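Local coordinates for inactive dihydroorotase-like domain (Chaetomium thermophilum, PDB 5NNL), which is an inactive member of the dihydroorotase-like family, a barrel-type domain that keeps the fold of its enzyme relatives without their activity, at residues L167-G172 with L210-V215. Sequence-based numbering, arbitrary orientation.
Sequences LGKQKG and LPIIDV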
loop_
_atom_site.group_PDB
_atom_site.type_symbol
_atom_site.label_atom_id
_atom_site.label_comp_id
_atom_site.label_asym_id
_atom_site.label_seq_id
_atom_site.Cartn_x
_atom_site.Cartn_y
_atom_site.Cartn_z
ATOM N N LEU A 167 21.843 1.871 4.641
ATOM C CA LEU A 167 23.160 2.086 4.050
ATOM C C LEU A 167 23.045 2.727 2.673
ATOM O O LEU A 167 23.792 3.657 2.348
ATOM C CB LEU A 167 23.918 0.760 3.970
ATOM C CG LEU A 167 25.363 0.828 3.470
ATOM C CD1 LEU A 167 26.228 1.648 4.405
ATOM C CD2 LEU A 167 25.934 -0.575 3.305
ATOM N N GLY A 168 22.115 2.246 1.847
ATOM C CA GLY A 168 21.912 2.866 0.550
ATOM C C GLY A 168 21.572 4.339 0.665
ATOM O O GLY A 168 22.092 5.168 -0.086
ATOM N N LYS A 169 20.703 4.685 1.616
ATOM C CA LYS A 169 20.303 6.078 1.774
ATOM C C LYS A 169 21.491 6.957 2.136
ATOM O O LYS A 169 21.640 8.062 1.602
ATOM C CB LYS A 169 19.206 6.192 2.833
ATOM C CG LYS A 169 17.848 5.699 2.371
ATOM C CD LYS A 169 16.751 6.110 3.340
ATOM C CE LYS A 169 15.378 5.795 2.777
ATOM N NZ LYS A 169 14.290 6.436 3.553
ATOM N N GLN A 170 22.353 6.489 3.041
ATOM C CA GLN A 170 23.453 7.329 3.496
ATOM C C GLN A 170 24.434 7.633 2.369
ATOM O O GLN A 170 25.100 8.675 2.395
ATOM C CB GLN A 170 24.173 6.669 4.674
ATOM C CG GLN A 170 24.996 5.439 4.325
ATOM C CD GLN A 170 26.379 5.451 4.945
ATOM O OE1 GLN A 170 26.813 4.461 5.539
ATOM N NE2 GLN A 170 27.084 6.568 4.810
ATOM N N LYS A 171 24.543 6.747 1.381
ATOM C CA LYS A 171 25.438 6.950 0.250
ATOM C C LYS A 171 24.750 7.633 -0.926
ATOM O O LYS A 171 25.287 7.619 -2.038
ATOM C CB LYS A 171 26.034 5.613 -0.201
ATOM C CG LYS A 171 26.848 4.886 0.871
ATOM C CD LYS A 171 28.050 5.707 1.333
ATOM C CE LYS A 171 28.859 4.977 2.396
ATOM N NZ LYS A 171 30.111 5.706 2.743
ATOM N N GLY A 172 23.577 8.221 -0.707
ATOM C CA GLY A 172 22.896 8.995 -1.723
ATOM C C GLY A 172 22.085 8.199 -2.721
ATOM O O GLY A 172 21.535 8.792 -3.658
ATOM N N LEU A 210 12.337 4.001 12.102
ATOM C CA LEU A 210 11.251 4.840 11.605
ATOM C C LEU A 210 11.722 6.024 10.763
ATOM O O LEU A 210 11.043 6.346 9.778
ATOM C CB LEU A 210 10.397 5.327 12.784
ATOM C CG LEU A 210 9.578 4.246 13.490
ATOM C CD1 LEU A 210 8.904 4.818 14.733
ATOM C CD2 LEU A 210 8.547 3.643 12.567
ATOM N N PRO A 211 12.823 6.712 11.085
ATOM C CA PRO A 211 13.311 7.761 10.168
ATOM C C PRO A 211 13.625 7.240 8.779
ATOM O O PRO A 211 13.495 7.984 7.797
ATOM C CB PRO A 211 14.573 8.280 10.874
ATOM C CG PRO A 211 14.357 7.956 12.311
ATOM C CD PRO A 211 13.608 6.661 12.326
ATOM N N ILE A 212 14.030 5.975 8.669
ATOM C CA ILE A 212 14.375 5.388 7.379
ATOM C C ILE A 212 13.128 5.002 6.600
ATOM O O ILE A 212 13.152 4.956 5.367
ATOM C CB ILE A 212 15.293 4.169 7.595
ATOM C CG1 ILE A 212 16.566 4.577 8.345
ATOM C CG2 ILE A 212 15.617 3.468 6.269
ATOM C CD1 ILE A 212 17.269 5.805 7.797
ATOM N N ILE A 213 12.034 4.704 7.291
ATOM C CA ILE A 213 10.804 4.285 6.633
ATOM C C ILE A 213 10.070 5.535 6.163
ATOM O O ILE A 213 9.694 6.389 6.972
ATOM C CB ILE A 213 9.938 3.440 7.577
ATOM C CG1 ILE A 213 10.765 2.280 8.146
ATOM C CG2 ILE A 213 8.714 2.913 6.848
ATOM C CD1 ILE A 213 10.086 1.510 9.252
ATOM N N ASP A 214 9.880 5.650 4.852
ATOM C CA ASP A 214 9.275 6.836 4.259
ATOM C C ASP A 214 7.755 6.776 4.240
ATOM O O ASP A 214 7.104 7.822 4.343
ATOM C CB ASP A 214 9.798 7.022 2.830
ATOM C CG ASP A 214 11.311 7.138 2.776
ATOM O OD1 ASP A 214 11.853 8.176 3.214
ATOM O OD2 ASP A 214 11.965 6.173 2.325
ATOM N N VAL A 215 7.177 5.577 4.140
ATOM C CA VAL A 215 5.754 5.412 3.872
ATOM C C VAL A 215 5.195 4.250 4.681
ATOM O O VAL A 215 5.865 3.237 4.902
ATOM C CB VAL A 215 5.503 5.175 2.364
ATOM C CG1 VAL A 215 4.027 4.887 2.085
ATOM C CG2 VAL A 215 5.981 6.360 1.548
#
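Lys169, in the last turn of helix 159-170, reaches across to the loop before strand 215-217 and sets its ammonium against the carbonyl of Ile212 and the carboxylate of Asp214. The charged grip is a salt bridge, NZ of Lys169 lying 2.6 Å from OD2 of Asp214. The nitrogen meets OD2 on its syn side, 25° out of the carboxylate plane, and OD1 of Asp214 is also near, 3.0 Å from NZ of Lys169. A second hydrogen bond, likewise 2.6 Å long, runs from NZ of Lys169 to the backbone O of Ile212, bent to 133° at the oxygen. With CG anti to the carbonyl carbon (chi1 -74°) and the chain extended beyond it, Lys169 spans a backbone gap of 8.2 Å between its CA and that of Ile212.

Apolar contact is slight: CD of Lys169 passes CG2 of Ile212 at 4.1 Å, the methyl lying crosswise to the lysine chain. Ile212 also packs on Ile162, Ile165 and Thr166 of the same helix. Just beyond Lys169 the helix ends in a Schellman motif with Gly172 at C-prime.

OD2 of Asp214 also accepts a hydrogen bond from the backbone N of Cys177. This surface contact thus ties the helix after strand 151-153 to strand 175-180 and the loop entering the eighth parallel strand of the (beta/alpha)8 barrel; carboxylate charge and carbonyl dipole would probably favour the protonated amine.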